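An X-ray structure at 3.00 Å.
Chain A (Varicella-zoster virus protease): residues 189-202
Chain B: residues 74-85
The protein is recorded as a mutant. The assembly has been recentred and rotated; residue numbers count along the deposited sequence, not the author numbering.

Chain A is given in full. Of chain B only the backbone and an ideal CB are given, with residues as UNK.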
# COMPACT_ATOMS: atom_id res chain seq x y z
N ALA A 189 -0.49 9.77 8.49
CA ALA A 189 -1.34 8.95 7.63
C ALA A 189 -1.13 9.27 6.15
O ALA A 189 -1.48 8.48 5.26
CB ALA A 189 -2.78 9.11 8.00
N LYS A 190 -0.52 10.43 5.90
CA LYS A 190 -0.22 10.88 4.54
C LYS A 190 1.17 10.39 4.15
O LYS A 190 1.39 10.01 3.01
CB LYS A 190 -0.29 12.42 4.44
CG LYS A 190 -1.71 13.00 4.43
CD LYS A 190 -1.74 14.52 4.48
CE LYS A 190 -3.21 15.04 4.53
NZ LYS A 190 -3.96 15.08 3.21
N VAL A 191 2.12 10.41 5.07
CA VAL A 191 3.43 9.90 4.69
C VAL A 191 3.30 8.39 4.49
O VAL A 191 3.88 7.84 3.56
CB VAL A 191 4.51 10.18 5.76
CG1 VAL A 191 5.88 9.79 5.21
CG2 VAL A 191 4.52 11.63 6.16
N LEU A 192 2.53 7.73 5.34
CA LEU A 192 2.35 6.28 5.26
C LEU A 192 1.49 5.89 4.08
O LEU A 192 1.56 4.77 3.61
CB LEU A 192 1.80 5.70 6.57
CG LEU A 192 2.65 5.76 7.85
CD1 LEU A 192 1.88 5.12 8.99
CD2 LEU A 192 3.95 5.05 7.67
N LEU A 193 0.62 6.80 3.64
CA LEU A 193 -0.18 6.51 2.46
C LEU A 193 0.76 6.70 1.27
O LEU A 193 0.66 6.00 0.28
CB LEU A 193 -1.35 7.48 2.29
CG LEU A 193 -1.96 7.42 0.88
CD1 LEU A 193 -2.69 6.13 0.74
CD2 LEU A 193 -2.88 8.54 0.59
N SER A 194 1.68 7.65 1.38
CA SER A 194 2.61 7.95 0.29
C SER A 194 3.58 6.83 -0.02
O SER A 194 4.09 6.75 -1.13
CB SER A 194 3.38 9.24 0.58
OG SER A 194 4.29 9.54 -0.46
N THR A 195 3.89 5.98 0.95
CA THR A 195 4.80 4.90 0.66
C THR A 195 4.07 3.79 -0.09
O THR A 195 4.69 3.06 -0.84
CB THR A 195 5.61 4.40 1.89
OG1 THR A 195 4.75 3.76 2.82
CG2 THR A 195 6.29 5.55 2.57
N ALA A 196 2.74 3.72 0.05
CA ALA A 196 1.91 2.73 -0.65
C ALA A 196 1.73 3.12 -2.11
O ALA A 196 2.04 2.35 -3.02
CB ALA A 196 0.55 2.60 0.00
N VAL A 197 1.21 4.32 -2.32
CA VAL A 197 0.97 4.86 -3.65
C VAL A 197 2.24 4.73 -4.50
O VAL A 197 2.22 4.15 -5.59
CB VAL A 197 0.54 6.35 -3.57
CG1 VAL A 197 0.76 7.04 -4.90
CG2 VAL A 197 -0.94 6.48 -3.17
N ASN A 198 3.35 5.22 -3.97
CA ASN A 198 4.65 5.17 -4.63
C ASN A 198 5.32 3.83 -4.60
O ASN A 198 6.54 3.78 -4.52
CB ASN A 198 5.58 6.13 -3.95
CG ASN A 198 5.27 7.52 -4.26
OD1 ASN A 198 5.44 7.96 -5.40
ND2 ASN A 198 4.82 8.27 -3.26
N ASN A 199 4.56 2.74 -4.61
CA ASN A 199 5.15 1.40 -4.54
C ASN A 199 4.16 0.39 -5.01
O ASN A 199 4.43 -0.80 -5.02
CB ASN A 199 5.54 1.06 -3.10
CG ASN A 199 6.93 1.54 -2.75
OD1 ASN A 199 7.90 0.87 -3.07
ND2 ASN A 199 7.03 2.68 -2.07
N MET A 200 3.00 0.86 -5.44
CA MET A 200 1.97 -0.03 -5.90
C MET A 200 2.34 -0.89 -7.10
O MET A 200 1.90 -2.02 -7.22
CB MET A 200 0.71 0.76 -6.21
CG MET A 200 0.92 1.88 -7.17
SD MET A 200 -0.53 2.86 -7.34
CE MET A 200 -0.10 3.85 -8.74
N LEU A 201 3.19 -0.36 -7.98
CA LEU A 201 3.57 -1.06 -9.20
C LEU A 201 4.66 -2.11 -9.07
O LEU A 201 4.76 -2.97 -9.93
CB LEU A 201 3.92 -0.07 -10.31
CG LEU A 201 2.86 0.77 -11.06
CD1 LEU A 201 1.52 0.85 -10.38
CD2 LEU A 201 3.44 2.14 -11.27
N LEU A 202 5.43 -2.06 -7.99
CA LEU A 202 6.51 -3.02 -7.74
C LEU A 202 6.03 -4.48 -7.67
O LEU A 202 5.06 -4.81 -6.99
CB LEU A 202 7.27 -2.60 -6.47
CG LEU A 202 7.90 -3.53 -5.43
CD1 LEU A 202 9.07 -4.33 -5.97
CD2 LEU A 202 8.35 -2.66 -4.28
N UNK B 74 -7.26 14.67 -5.49
CA UNK B 74 -6.34 15.54 -4.80
C UNK B 74 -5.39 14.84 -3.84
O UNK B 74 -4.19 15.06 -3.91
CB UNK B 74 -7.14 16.60 -4.03
N UNK B 75 -5.92 13.96 -2.98
CA UNK B 75 -5.10 13.25 -1.97
C UNK B 75 -4.06 12.27 -2.55
O UNK B 75 -2.95 12.11 -2.01
CB UNK B 75 -6.03 12.48 -1.03
N UNK B 76 -4.44 11.63 -3.65
CA UNK B 76 -3.63 10.67 -4.38
C UNK B 76 -2.51 11.45 -5.06
O UNK B 76 -1.34 11.16 -4.89
CB UNK B 76 -4.46 9.88 -5.39
N UNK B 77 -2.88 12.49 -5.80
CA UNK B 77 -1.91 13.33 -6.48
C UNK B 77 -0.83 13.81 -5.50
O UNK B 77 0.36 13.91 -5.83
CB UNK B 77 -2.61 14.52 -7.14
N UNK B 78 -1.27 14.17 -4.30
CA UNK B 78 -0.39 14.61 -3.27
C UNK B 78 0.51 13.45 -2.91
O UNK B 78 1.71 13.62 -2.90
CB UNK B 78 -1.16 15.13 -2.06
N UNK B 79 -0.05 12.26 -2.69
CA UNK B 79 0.72 11.04 -2.31
C UNK B 79 1.84 10.60 -3.27
O UNK B 79 2.90 10.12 -2.84
CB UNK B 79 -0.26 9.87 -2.17
N UNK B 80 1.57 10.72 -4.58
CA UNK B 80 2.53 10.35 -5.60
C UNK B 80 3.79 11.21 -5.45
O UNK B 80 3.71 12.40 -5.14
CB UNK B 80 1.92 10.51 -7.00
N UNK B 81 4.96 10.61 -5.63
CA UNK B 81 6.22 11.33 -5.49
C UNK B 81 6.34 12.32 -6.64
O UNK B 81 5.71 12.13 -7.70
CB UNK B 81 7.41 10.37 -5.47
N UNK B 82 7.23 13.30 -6.46
CA UNK B 82 7.52 14.32 -7.48
C UNK B 82 7.82 13.71 -8.87
O UNK B 82 7.85 14.44 -9.87
CB UNK B 82 8.71 15.17 -7.03
N UNK B 83 8.11 12.42 -8.92
CA UNK B 83 8.39 11.83 -10.21
C UNK B 83 7.56 10.64 -10.67
O UNK B 83 7.96 9.83 -11.52
CB UNK B 83 9.86 11.40 -10.21
N UNK B 84 6.39 10.51 -10.07
CA UNK B 84 5.50 9.49 -10.55
C UNK B 84 5.12 10.22 -11.84
O UNK B 84 4.77 11.41 -11.80
CB UNK B 84 4.35 9.12 -9.62
N UNK B 85 5.32 9.58 -12.98
CA UNK B 85 5.03 10.18 -14.29
C UNK B 85 6.27 10.94 -14.74
O UNK B 85 6.72 11.84 -14.04
CB UNK B 85 3.81 11.10 -14.23

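Helix 74-79 of chain B crosses helix 189-197 of chain A at 75°, with axes 9.3 Å apart at closest approach.

Position 74 has nothing of chain A near its ideal CB; the contact constrains it little, and it is A74(B).

At position 75 CA-to-CB points toward chain A, the ideal CB lying 5.3 Å from CD2 of L193(A) and 5.4 Å from NZ of K190(A). A medium apolar residue or an acid would suit. It is V75(B), whose CG2 reaches CD2 of L193(A) at 4.2 Å.

Position 76 points sideways, its ideal CB 5.4 Å from CG2 of V197(A). A longer apolar chain could close that gap; L76(B) does so, with CD1 3.9 Å from CG2 of V197(A).

Position 77 points away and admits almost anything: F77(B).

Position 78 is sideways, its CB 6.0 Å from NZ of K190(A), whose lysine amine extends to this side. A long acid or amide could meet it. E78(B) forms a salt bridge, OE1 to NZ of K190(A) at 3.1 Å.

Position 79 is the tightest on the helix. CA-to-CB points toward chain A, and the ideal CB is 3.6 Å from CG2 of V197(A) and 4.0 Å from CD2 of L193(A). Little room remains, favouring a small residue, and it is A79(B). Its carbonyl O accepts from OG of S194(A) at 2.8 Å and, weakly, from ND2 of N198(A) at 2.7 Å.

Position 80 leaves helical geometry (psi 140°). Its ideal CB is 4.2 Å from CG1 of V197(A), but CA-to-CB points away, so a small residue suits and a larger one could extend away from chain A. It is A80(B).

At 81 the backbone N donates to OD1 of N198(A), 2.7 Å with an angle of 148°, a bond open to any residue except proline. The ideal CB of 81 is 3.1 Å from OD1 of N198(A), which is tight; polar or planar groups could lie along the asparagine. H81(B) sets its ring face over CB of N198(A), 3.9 Å from the centroid and 14° off the normal, a CH-pi contact.

Positions 82 and 83, inside a type I turn from 81 to 84, point away and suit small or polar residues: S82(B) and N83(B).

Position 84 points toward chain A, where M200(A) and L201(A) offer apolar ends. A large apolar or aromatic side chain fits. F84(B) brings CZ to 3.3 Å from CE of M200(A) and 3.9 Å from CD2 of L201(A).

Position 85 is out of reach, so chain A sets no preference; positive phi (88°) most easily suits glycine or asparagine, yet it is F85(B).

Chain B (74-85) AVLFEAAHSNFF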
# COMPACT_ATOMS: atom_id res chain seq x y z
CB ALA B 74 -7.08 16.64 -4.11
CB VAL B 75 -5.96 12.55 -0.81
CG1 VAL B 75 -7.38 13.08 -0.79
CG2 VAL B 75 -5.93 11.02 -0.89
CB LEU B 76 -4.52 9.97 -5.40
CG LEU B 76 -4.63 8.44 -5.44
CD1 LEU B 76 -4.42 7.86 -4.09
CD2 LEU B 76 -5.98 8.03 -5.99
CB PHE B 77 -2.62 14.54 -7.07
CG PHE B 77 -3.05 14.37 -8.49
CD1 PHE B 77 -2.53 13.35 -9.27
CD2 PHE B 77 -3.95 15.27 -9.05
CE1 PHE B 77 -2.89 13.23 -10.60
CE2 PHE B 77 -4.31 15.15 -10.38
CZ PHE B 77 -3.79 14.14 -11.16
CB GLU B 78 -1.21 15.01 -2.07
CG GLU B 78 -0.44 15.67 -0.95
CD GLU B 78 -1.37 16.13 0.18
OE1 GLU B 78 -2.31 15.37 0.55
OE2 GLU B 78 -1.15 17.27 0.69
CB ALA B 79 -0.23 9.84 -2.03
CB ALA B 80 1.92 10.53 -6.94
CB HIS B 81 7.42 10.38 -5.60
CG HIS B 81 7.75 9.65 -4.33
ND1 HIS B 81 8.55 8.53 -4.31
CD2 HIS B 81 7.44 9.91 -3.04
CE1 HIS B 81 8.71 8.12 -3.07
NE2 HIS B 81 8.05 8.95 -2.27
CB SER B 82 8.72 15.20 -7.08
OG SER B 82 8.32 16.45 -6.52
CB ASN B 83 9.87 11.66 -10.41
CG ASN B 83 10.56 13.00 -10.58
OD1 ASN B 83 10.79 13.72 -9.59
ND2 ASN B 83 10.80 13.39 -11.84
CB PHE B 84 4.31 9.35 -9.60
CG PHE B 84 3.54 8.08 -9.80
CD1 PHE B 84 2.59 7.99 -10.81
CD2 PHE B 84 3.82 6.96 -9.04
CE1 PHE B 84 1.93 6.81 -11.04
CE2 PHE B 84 3.17 5.78 -9.27
CZ PHE B 84 2.22 5.70 -10.27
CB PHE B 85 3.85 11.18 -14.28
CG PHE B 85 2.53 10.58 -13.88
CD1 PHE B 85 1.94 9.60 -14.65
CD2 PHE B 85 1.88 11.01 -12.74
CE1 PHE B 85 0.72 9.05 -14.27
CE2 PHE B 85 0.67 10.48 -12.35
CZ PHE B 85 0.09 9.50 -13.11
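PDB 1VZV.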